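Local coordinates for protein galectin-1 (PDB 1A78) that binds beta-galactosides as a homodimeric lectin, probably also a wide array of complex carbohydrates, and may regulate apoptosis and differentiation of cells, at residues Phe31-Gly36 / Val88-Gln93; Leu43-Ala48 / Asp67-Glu72; Cys61-Ala66 / Pro110-Leu115. All coordinates share one frame; numbering follows the deposited sequence.

Contact 1 (Phe31-Gly36 / Val88-Gln93); sequences FAVNLG and VCFEYQ
F90 reaches across from one beta-sheet and sets its ring against V33 and L35 of the other. The tightest point is at the far end of the ring, where V33 CG1 lies 3.6 Å from F90 CZ and 3.7 Å from F90 CE1. L35 meets the root of the same side chain: its CD2 is 3.9 Å from F90 CB and 4.1 Å from F90 CG. The ring therefore spans two residues on the same side of strand 30-35, and both methyl groups come to it obliquely. V33 owes its place to a first torsion of 171°, which turns CG1 anti to the backbone N and out to the end of the phenyl ring. Only carbon atoms meet, so the join is purely apolar and rests on shape and burial. This is the interior of the galectin beta-sandwich: strand 30-35 belongs to the six-stranded antiparallel sheet, strand 85-92 to the five-stranded one, and CA atoms at the V33-V88 and L35-F90 levels are 9.2 Å apart, much too far for backbone pairing. I99 and L44 also pack on F90, L123 on V33 and L121 on L35, which extends the apolar layer to neighbouring strands of both sheets. The packing slackens along the strand on either side of F90. V88 points its side chain inward, yet its CG2 stays 5.2 Å from F31 CE1, and it packs instead on I99 and F101 of its own sheet. The outer face of strand 85-92 is polar and partly exposed: E91 OE1 forms a salt bridge with K100, and Q93, just past the strand end, donates from NE2 to E91 OE2 at 2.7 Å. N34, facing away from F90, is by contrast buried, its amide ND2 bonded to S122 and E124.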
loop_
_atom_site.group_PDB
_atom_site.type_symbol
_atom_site.label_atom_id
_atom_site.label_comp_id
_atom_site.label_asym_id
_atom_site.label_seq_id
_atom_site.Cartn_x
_atom_site.Cartn_y
_atom_site.Cartn_z
ATOM N N PHE A 31 -2.206 -15.586 -10.296
ATOM C CA PHE A 31 -1.724 -14.367 -9.634
ATOM C C PHE A 31 -1.125 -14.758 -8.300
ATOM O O PHE A 31 -1.357 -15.887 -7.809
ATOM C CB PHE A 31 -2.829 -13.311 -9.459
ATOM C CG PHE A 31 -3.862 -13.677 -8.442
ATOM C CD1 PHE A 31 -3.677 -13.357 -7.097
ATOM C CD2 PHE A 31 -5.028 -14.328 -8.827
ATOM C CE1 PHE A 31 -4.632 -13.674 -6.154
ATOM C CE2 PHE A 31 -5.993 -14.648 -7.893
ATOM C CZ PHE A 31 -5.803 -14.324 -6.552
ATOM N N ALA A 32 -0.353 -13.838 -7.717
ATOM C CA ALA A 32 0.321 -14.076 -6.449
ATOM C C ALA A 32 0.286 -12.878 -5.521
ATOM O O ALA A 32 0.059 -11.754 -5.945
ATOM C CB ALA A 32 1.786 -14.490 -6.700
ATOM N N VAL A 33 0.464 -13.161 -4.243
ATOM C CA VAL A 33 0.539 -12.166 -3.188
ATOM C C VAL A 33 1.723 -12.640 -2.356
ATOM O O VAL A 33 1.736 -13.786 -1.902
ATOM C CB VAL A 33 -0.735 -12.138 -2.315
ATOM C CG1 VAL A 33 -0.516 -11.227 -1.095
ATOM C CG2 VAL A 33 -1.924 -11.635 -3.155
ATOM N N ASN A 34 2.717 -11.784 -2.151
ATOM C CA ASN A 34 3.896 -12.193 -1.393
ATOM C C ASN A 34 4.047 -11.406 -0.104
ATOM O O ASN A 34 3.737 -10.220 -0.082
ATOM C CB ASN A 34 5.147 -11.996 -2.262
ATOM C CG ASN A 34 5.006 -12.636 -3.618
ATOM O OD1 ASN A 34 4.885 -13.845 -3.719
ATOM N ND2 ASN A 34 4.980 -11.837 -4.658
ATOM N N LEU A 35 4.516 -12.061 0.954
ATOM C CA LEU A 35 4.738 -11.440 2.259
ATOM C C LEU A 35 6.104 -11.933 2.724
ATOM O O LEU A 35 6.387 -13.134 2.664
ATOM C CB LEU A 35 3.693 -11.916 3.282
ATOM C CG LEU A 35 2.326 -11.251 3.418
ATOM C CD1 LEU A 35 1.607 -11.322 2.117
ATOM C CD2 LEU A 35 1.516 -11.963 4.503
ATOM N N GLY A 36 6.938 -11.039 3.224
ATOM C CA GLY A 36 8.255 -11.449 3.669
ATOM C C GLY A 36 9.145 -10.249 3.940
ATOM O O GLY A 36 8.660 -9.216 4.410
ATOM N N VAL A 88 -8.445 -11.120 -0.195
ATOM C CA VAL A 88 -7.808 -12.133 0.647
ATOM C C VAL A 88 -7.260 -11.444 1.900
ATOM O O VAL A 88 -6.818 -10.296 1.829
ATOM C CB VAL A 88 -6.592 -12.847 -0.104
ATOM C CG1 VAL A 88 -6.173 -14.127 0.630
ATOM C CG2 VAL A 88 -6.939 -13.167 -1.553
ATOM N N CYS A 89 -7.247 -12.151 3.024
ATOM C CA CYS A 89 -6.726 -11.611 4.263
ATOM C C CYS A 89 -5.724 -12.596 4.827
ATOM O O CYS A 89 -5.879 -13.806 4.687
ATOM C CB CYS A 89 -7.847 -11.385 5.253
ATOM S SG CYS A 89 -9.265 -10.689 4.448
ATOM N N PHE A 90 -4.668 -12.055 5.418
ATOM C CA PHE A 90 -3.596 -12.835 5.993
ATOM C C PHE A 90 -3.408 -12.344 7.400
ATOM O O PHE A 90 -3.154 -11.164 7.629
ATOM C CB PHE A 90 -2.282 -12.603 5.228
ATOM C CG PHE A 90 -2.409 -12.739 3.766
ATOM C CD1 PHE A 90 -2.803 -11.664 2.994
ATOM C CD2 PHE A 90 -2.175 -13.965 3.151
ATOM C CE1 PHE A 90 -2.979 -11.801 1.616
ATOM C CE2 PHE A 90 -2.343 -14.124 1.771
ATOM C CZ PHE A 90 -2.747 -13.048 1.002
ATOM N N GLU A 91 -3.460 -13.271 8.333
ATOM C CA GLU A 91 -3.302 -12.975 9.723
ATOM C C GLU A 91 -1.989 -13.611 10.106
ATOM O O GLU A 91 -1.754 -14.782 9.807
ATOM C CB GLU A 91 -4.457 -13.606 10.489
ATOM C CG GLU A 91 -4.530 -13.245 11.953
ATOM C CD GLU A 91 -5.511 -14.140 12.676
ATOM O OE1 GLU A 91 -6.690 -14.238 12.247
ATOM O OE2 GLU A 91 -5.086 -14.796 13.642
ATOM N N TYR A 92 -1.137 -12.851 10.782
ATOM C CA TYR A 92 0.173 -13.330 11.180
ATOM C C TYR A 92 0.215 -13.688 12.646
ATOM O O TYR A 92 -0.155 -12.894 13.501
ATOM C CB TYR A 92 1.220 -12.254 10.860
ATOM C CG TYR A 92 2.637 -12.549 11.289
ATOM C CD1 TYR A 92 3.154 -13.849 11.267
ATOM C CD2 TYR A 92 3.485 -11.515 11.681
ATOM C CE1 TYR A 92 4.476 -14.099 11.619
ATOM C CE2 TYR A 92 4.813 -11.763 12.036
ATOM C CZ TYR A 92 5.300 -13.048 11.999
ATOM O OH TYR A 92 6.619 -13.279 12.329
ATOM N N GLN A 93 0.611 -14.924 12.912
ATOM C CA GLN A 93 0.779 -15.445 14.254
ATOM C C GLN A 93 2.242 -15.937 14.222
ATOM O O GLN A 93 2.764 -16.259 13.158
ATOM C CB GLN A 93 -0.218 -16.570 14.493
ATOM C CG GLN A 93 -1.704 -16.130 14.422
ATOM C CD GLN A 93 -2.151 -15.287 15.631
ATOM O OE1 GLN A 93 -1.609 -15.419 16.724
ATOM N NE2 GLN A 93 -3.125 -14.412 15.424
#

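Contact 2 (Leu43-Ala48 / Asp67-Glu72); sequences LLHFNA and DAWGSE. With YIO (1-thio-beta-D-galactopyranose), chain C; GAL (beta-D-galactopyranose), chain B.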
loop_
_atom_site.group_PDB
_atom_site.type_symbol
_atom_site.label_atom_id
_atom_site.label_comp_id
_atom_site.label_asym_id
_atom_site.label_seq_id
_atom_site.Cartn_x
_atom_site.Cartn_y
_atom_site.Cartn_z
ATOM N N LEU A 43 8.076 -15.081 3.322
ATOM C CA LEU A 43 7.665 -15.919 4.438
ATOM C C LEU A 43 6.514 -16.709 3.818
ATOM O O LEU A 43 6.386 -17.896 4.056
ATOM C CB LEU A 43 7.160 -15.057 5.595
ATOM C CG LEU A 43 7.542 -15.457 7.019
ATOM C CD1 LEU A 43 9.070 -15.538 7.184
ATOM C CD2 LEU A 43 6.954 -14.428 7.989
ATOM N N LEU A 44 5.764 -16.058 2.929
ATOM C CA LEU A 44 4.656 -16.666 2.231
ATOM C C LEU A 44 4.505 -16.167 0.807
ATOM O O LEU A 44 4.420 -14.965 0.593
ATOM C CB LEU A 44 3.310 -16.380 2.942
ATOM C CG LEU A 44 2.014 -16.806 2.175
ATOM C CD1 LEU A 44 1.985 -18.333 1.925
ATOM C CD2 LEU A 44 0.761 -16.429 2.928
ATOM N N HIS A 45 4.518 -17.095 -0.153
ATOM C CA HIS A 45 4.247 -16.814 -1.568
ATOM C C HIS A 45 2.929 -17.580 -1.805
ATOM O O HIS A 45 2.896 -18.822 -1.759
ATOM C CB HIS A 45 5.339 -17.348 -2.507
ATOM C CG HIS A 45 4.934 -17.393 -3.960
ATOM N ND1 HIS A 45 5.005 -16.298 -4.799
ATOM C CD2 HIS A 45 4.475 -18.413 -4.728
ATOM C CE1 HIS A 45 4.607 -16.634 -6.014
ATOM N NE2 HIS A 45 4.280 -17.912 -6.001
ATOM N N PHE A 46 1.853 -16.815 -1.969
ATOM C CA PHE A 46 0.501 -17.315 -2.181
ATOM C C PHE A 46 0.195 -17.218 -3.675
ATOM O O PHE A 46 -0.109 -16.146 -4.176
ATOM C CB PHE A 46 -0.445 -16.439 -1.362
ATOM C CG PHE A 46 -1.881 -16.735 -1.568
ATOM C CD1 PHE A 46 -2.586 -16.118 -2.590
ATOM C CD2 PHE A 46 -2.529 -17.645 -0.753
ATOM C CE1 PHE A 46 -3.911 -16.411 -2.802
ATOM C CE2 PHE A 46 -3.866 -17.948 -0.952
ATOM C CZ PHE A 46 -4.559 -17.335 -1.978
ATOM N N ASN A 47 0.221 -18.338 -4.384
ATOM C CA ASN A 47 0.004 -18.316 -5.824
ATOM C C ASN A 47 -1.267 -19.066 -6.280
ATOM O O ASN A 47 -1.338 -20.293 -6.172
ATOM C CB ASN A 47 1.266 -18.903 -6.468
ATOM C CG ASN A 47 1.290 -18.797 -7.982
ATOM O OD1 ASN A 47 2.148 -19.408 -8.608
ATOM N ND2 ASN A 47 0.398 -18.000 -8.578
ATOM N N ALA A 48 -2.272 -18.329 -6.752
ATOM C CA ALA A 48 -3.515 -18.937 -7.228
ATOM C C ALA A 48 -3.347 -19.193 -8.721
ATOM O O ALA A 48 -3.343 -18.256 -9.528
ATOM C CB ALA A 48 -4.708 -18.019 -6.976
ATOM N N ASP A 67 16.242 -16.488 -2.573
ATOM C CA ASP A 67 15.831 -16.956 -3.894
ATOM C C ASP A 67 15.635 -18.451 -4.076
ATOM O O ASP A 67 15.264 -18.906 -5.159
ATOM C CB ASP A 67 16.754 -16.404 -4.975
ATOM C CG ASP A 67 16.477 -14.959 -5.268
ATOM O OD1 ASP A 67 15.285 -14.632 -5.508
ATOM O OD2 ASP A 67 17.448 -14.157 -5.234
ATOM N N ALA A 68 15.843 -19.205 -3.009
ATOM C CA ALA A 68 15.655 -20.641 -3.054
ATOM C C ALA A 68 14.277 -20.987 -2.486
ATOM O O ALA A 68 14.011 -20.762 -1.299
ATOM C CB ALA A 68 16.745 -21.339 -2.252
ATOM N N TRP A 69 13.395 -21.486 -3.347
ATOM C CA TRP A 69 12.067 -21.887 -2.931
ATOM C C TRP A 69 12.126 -23.061 -1.954
ATOM O O TRP A 69 13.076 -23.838 -1.969
ATOM C CB TRP A 69 11.253 -22.260 -4.134
ATOM C CG TRP A 69 10.915 -21.117 -4.983
ATOM C CD1 TRP A 69 11.421 -20.842 -6.212
ATOM C CD2 TRP A 69 9.939 -20.112 -4.717
ATOM N NE1 TRP A 69 10.819 -19.739 -6.742
ATOM C CE2 TRP A 69 9.901 -19.260 -5.845
ATOM C CE3 TRP A 69 9.084 -19.844 -3.639
ATOM C CZ2 TRP A 69 9.048 -18.154 -5.933
ATOM C CZ3 TRP A 69 8.230 -18.740 -3.725
ATOM C CH2 TRP A 69 8.224 -17.909 -4.871
ATOM N N GLY A 70 11.155 -23.134 -1.047
ATOM C CA GLY A 70 11.104 -24.219 -0.060
ATOM C C GLY A 70 10.090 -25.287 -0.465
ATOM O O GLY A 70 9.787 -25.430 -1.647
ATOM N N SER A 71 9.509 -25.989 0.490
ATOM C CA SER A 71 8.535 -27.028 0.137
ATOM C C SER A 71 7.166 -26.477 -0.166
ATOM O O SER A 71 6.543 -25.860 0.692
ATOM C CB SER A 71 8.394 -28.048 1.265
ATOM O OG SER A 71 9.665 -28.400 1.777
ATOM N N GLU A 72 6.664 -26.753 -1.358
ATOM C CA GLU A 72 5.351 -26.264 -1.738
ATOM C C GLU A 72 4.283 -26.958 -0.903
ATOM O O GLU A 72 4.486 -28.079 -0.421
ATOM C CB GLU A 72 5.058 -26.531 -3.219
ATOM C CG GLU A 72 5.991 -25.850 -4.217
ATOM C CD GLU A 72 5.438 -25.869 -5.640
ATOM O OE1 GLU A 72 4.557 -26.693 -5.915
ATOM O OE2 GLU A 72 5.850 -25.056 -6.489
HETATM C C1 YIO C . 7.531 -22.138 -9.215
HETATM C C2 YIO C . 7.037 -20.811 -9.733
HETATM C C3 YIO C . 7.260 -19.731 -8.693
HETATM C C4 YIO C . 6.498 -20.112 -7.454
HETATM C C5 YIO C . 6.964 -21.487 -6.977
HETATM C C6 YIO C . 6.161 -21.994 -5.807
HETATM O O2 YIO C . 7.729 -20.479 -10.915
HETATM O O3 YIO C . 6.766 -18.499 -9.182
HETATM O O4 YIO C . 5.110 -20.122 -7.746
HETATM O O5 YIO C . 6.844 -22.479 -8.014
HETATM O O6 YIO C . 6.870 -23.038 -5.158
HETATM S S1 YIO C . 6.934 -23.351 -10.422
HETATM C C1 GAL B . 7.576 -24.861 -9.620
HETATM C C2 GAL B . 6.476 -25.937 -9.587
HETATM C C3 GAL B . 6.960 -27.175 -8.824
HETATM C C4 GAL B . 8.281 -27.678 -9.424
HETATM C C5 GAL B . 9.289 -26.549 -9.400
HETATM C C6 GAL B . 10.583 -27.004 -10.030
HETATM O O2 GAL B . 5.303 -25.438 -8.970
HETATM O O3 GAL B . 5.972 -28.192 -8.901
HETATM O O4 GAL B . 8.088 -28.079 -10.777
HETATM O O5 GAL B . 8.783 -25.426 -10.179
HETATM O O6 GAL B . 11.414 -25.904 -10.324
#
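W69, brought in by the short strand 68-69, drives the edge of its indole against H45. W69 CZ3 comes within 3.4 Å of H45 CB, and W69 CH2 stands over one face of the imidazole, 3.5 Å from H45 CG. The pair is an edge-to-face (T-shaped) stack, with ring centroids 4.7 Å apart and planes at 65°. One face of the indole carries the thiogalactose: YIO C5 sits over the centre of the six-membered ring, and W69 CZ2 is 3.6 Å from YIO C4, the sugar-on-tryptophan packing characteristic of galectins. H45 ND1 is hydrogen-bonded to N34 OD1, which helps fix the turn of the imidazole, and H45 NE2 gives a weak bond of 2.9 Å to the axial hydroxyl YIO O4. Past G70 and S71 comes E72. Its OE2 accepts from both sugars, from YIO O6 at 2.6 Å and from GAL O2 at 2.6 Å, while OE1 is held by a salt bridge to R74; R49, bonded to both sugars, helps complete the site. Stacking and directed hydroxyl bonds together probably select galactose, and E72 OE2, shared by the two sugars, would favour a disaccharide.

Contact 3 (Cys61-Ala66 / Pro110-Leu115); sequences CNSKEA and PVRKVL. With YIO (1-thio-beta-D-galactopyranose), chain C.
R112 brings the edge of its guanidinium to S63, and both nitrogens on that edge address the serine hydroxyl. R112 NE donates to S63 OG at 2.8 Å with an N-H...O angle of 138°, the oxygen lying somewhat out of the guanidinium plane; R112 NH2 adds a weak bond of 3.2 Å to the same S63 OG. The hydroxyl can be reached because a first torsion of 63° sets OG between the backbone N and the carbonyl carbon of S63. R112 gets there by bending at its second and third torsions. N62 OD1 also lies 2.8 Å from R112 NH2, but the angle is poor for a hydrogen bond and the amide and guanidinium planes are steeply turned against each other. At the outer end E65 OE2 only brushes K113 CD at 4.0 Å.

One shell out, R112 NH2 is also hydrogen-bonded to the carbonyl of S71, so the arginine ties the loop that follows strand 106-110 to the last two strands of the sugar-binding sheet, 58-65 and 68-75. N62 OD1 accepts from the backbone N of S63 at 2.7 Å, and its ND2 donates to the carbonyl of G70. That leaves the amide oriented for the sugar: N62 ND2 gives a nearly straight bond, 170°, to YIO O6 at 2.8 Å. With its carbonyl toward S63 and the arginine, and its NH2 group toward G70 and the galactose, N62 probably cannot flip without losing bonds, and the positive guanidinium beside OD1 would favour the orientation that offers the sugar a donor.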
loop_
_atom_site.group_PDB
_atom_site.type_symbol
_atom_site.label_atom_id
_atom_site.label_comp_id
_atom_site.label_asym_id
_atom_site.label_seq_id
_atom_site.Cartn_x
_atom_site.Cartn_y
_atom_site.Cartn_z
ATOM N N CYS A 61 1.374 -22.637 -2.226
ATOM C CA CYS A 61 1.966 -21.727 -1.256
ATOM C C CYS A 61 3.370 -22.193 -1.002
ATOM O O CYS A 61 3.629 -23.399 -0.989
ATOM C CB CYS A 61 1.197 -21.718 0.076
ATOM S SG CYS A 61 -0.408 -20.922 0.010
ATOM N N ASN A 62 4.291 -21.254 -0.807
ATOM C CA ASN A 62 5.677 -21.650 -0.529
ATOM C C ASN A 62 6.399 -20.518 0.173
ATOM O O ASN A 62 5.833 -19.431 0.347
ATOM C CB ASN A 62 6.408 -21.998 -1.829
ATOM C CG ASN A 62 7.536 -22.970 -1.620
ATOM O OD1 ASN A 62 7.939 -23.247 -0.495
ATOM N ND2 ASN A 62 8.065 -23.497 -2.710
ATOM N N SER A 63 7.593 -20.806 0.674
ATOM C CA SER A 63 8.414 -19.803 1.326
ATOM C C SER A 63 9.639 -19.704 0.422
ATOM O O SER A 63 9.881 -20.598 -0.390
ATOM C CB SER A 63 8.832 -20.251 2.714
ATOM O OG SER A 63 9.638 -21.407 2.637
ATOM N N LYS A 64 10.394 -18.626 0.554
ATOM C CA LYS A 64 11.571 -18.413 -0.242
ATOM C C LYS A 64 12.596 -17.709 0.620
ATOM O O LYS A 64 12.279 -16.742 1.319
ATOM C CB LYS A 64 11.239 -17.551 -1.461
ATOM C CG LYS A 64 12.425 -17.467 -2.416
ATOM C CD LYS A 64 12.130 -16.817 -3.740
ATOM C CE LYS A 64 11.906 -15.342 -3.596
ATOM N NZ LYS A 64 11.619 -14.777 -4.942
ATOM N N GLU A 65 13.809 -18.234 0.629
ATOM C CA GLU A 65 14.895 -17.635 1.382
ATOM C C GLU A 65 16.114 -17.545 0.475
ATOM O O GLU A 65 16.639 -18.563 0.017
ATOM C CB GLU A 65 15.231 -18.450 2.630
ATOM C CG GLU A 65 16.436 -17.891 3.361
ATOM C CD GLU A 65 16.605 -18.419 4.771
ATOM O OE1 GLU A 65 16.888 -19.633 4.926
ATOM O OE2 GLU A 65 16.481 -17.602 5.722
ATOM N N ALA A 66 16.534 -16.323 0.182
ATOM C CA ALA A 66 17.689 -16.102 -0.673
ATOM C C ALA A 66 17.454 -16.696 -2.071
ATOM O O ALA A 66 18.337 -17.325 -2.671
ATOM C CB ALA A 66 18.943 -16.685 -0.023
ATOM N N PRO A 110 2.742 -22.692 7.511
ATOM C CA PRO A 110 3.675 -22.528 8.626
ATOM C C PRO A 110 4.702 -21.392 8.435
ATOM O O PRO A 110 5.130 -21.093 7.306
ATOM C CB PRO A 110 4.365 -23.888 8.678
ATOM C CG PRO A 110 4.464 -24.233 7.250
ATOM C CD PRO A 110 3.087 -23.893 6.731
ATOM N N VAL A 111 5.067 -20.757 9.541
ATOM C CA VAL A 111 6.047 -19.696 9.529
ATOM C C VAL A 111 7.393 -20.386 9.685
ATOM O O VAL A 111 7.753 -20.822 10.776
ATOM C CB VAL A 111 5.795 -18.702 10.672
ATOM C CG1 VAL A 111 7.026 -17.837 10.904
ATOM C CG2 VAL A 111 4.613 -17.829 10.310
ATOM N N ARG A 112 8.133 -20.493 8.587
ATOM C CA ARG A 112 9.424 -21.174 8.601
ATOM C C ARG A 112 10.539 -20.303 9.169
ATOM O O ARG A 112 11.626 -20.784 9.462
ATOM C CB ARG A 112 9.720 -21.745 7.206
ATOM C CG ARG A 112 8.422 -22.304 6.605
ATOM C CD ARG A 112 8.575 -23.507 5.692
ATOM N NE ARG A 112 8.210 -23.176 4.323
ATOM C CZ ARG A 112 7.596 -23.985 3.462
ATOM N NH1 ARG A 112 7.241 -25.210 3.810
ATOM N NH2 ARG A 112 7.389 -23.573 2.220
ATOM N N LYS A 113 10.212 -19.047 9.436
ATOM C CA LYS A 113 11.159 -18.097 10.008
ATOM C C LYS A 113 10.371 -17.018 10.716
ATOM O O LYS A 113 9.604 -16.297 10.083
ATOM C CB LYS A 113 12.009 -17.455 8.912
ATOM C CG LYS A 113 12.986 -16.430 9.435
ATOM C CD LYS A 113 13.931 -15.992 8.359
ATOM C CE LYS A 113 14.875 -14.955 8.922
ATOM N NZ LYS A 113 15.657 -15.457 10.088
ATOM N N VAL A 114 10.520 -16.926 12.031
ATOM C CA VAL A 114 9.783 -15.902 12.755
ATOM C C VAL A 114 10.537 -14.579 12.752
ATOM O O VAL A 114 11.716 -14.504 13.107
ATOM C CB VAL A 114 9.387 -16.300 14.188
ATOM C CG1 VAL A 114 7.923 -15.920 14.414
ATOM C CG2 VAL A 114 9.574 -17.775 14.416
ATOM N N LEU A 115 9.852 -13.571 12.235
ATOM C CA LEU A 115 10.359 -12.225 12.112
ATOM C C LEU A 115 9.630 -11.406 13.158
ATOM O O LEU A 115 8.469 -11.692 13.466
ATOM C CB LEU A 115 9.992 -11.681 10.723
ATOM C CG LEU A 115 10.529 -12.489 9.539
ATOM C CD1 LEU A 115 9.918 -12.018 8.224
ATOM C CD2 LEU A 115 12.045 -12.394 9.526
HETATM C C1 YIO C . 7.531 -22.138 -9.215
HETATM C C2 YIO C . 7.037 -20.811 -9.733
HETATM C C3 YIO C . 7.260 -19.731 -8.693
HETATM C C4 YIO C . 6.498 -20.112 -7.454
HETATM C C5 YIO C . 6.964 -21.487 -6.977
HETATM C C6 YIO C . 6.161 -21.994 -5.807
HETATM O O2 YIO C . 7.729 -20.479 -10.915
HETATM O O3 YIO C . 6.766 -18.499 -9.182
HETATM O O4 YIO C . 5.110 -20.122 -7.746
HETATM O O5 YIO C . 6.844 -22.479 -8.014
HETATM O O6 YIO C . 6.870 -23.038 -5.158
HETATM S S1 YIO C . 6.934 -23.351 -10.422
#

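In the fold
Contact 1 joins the two sheets of the sandwich near the centre of the chain; contacts 2 and 3, their centres about 7 Å apart, lie farther out on the sugar-binding side. Contact 1 is about 11 Å from contact 2 and 12 Å from contact 3, centre to centre. Strands 30-35, 41-49, 58-65 and 68-75 are successive neighbours in the six-stranded sheet and carry four of the six segments. Along the chain contact 2 is nested within contact 1, whereas contact 3 crosses both. Y92 OH bonds contact 1 to L115 of contact 3. The bound thiogalactose touches contacts 2 and 3, and so lies on the outer face of the sheet whose inner face carries contact 1.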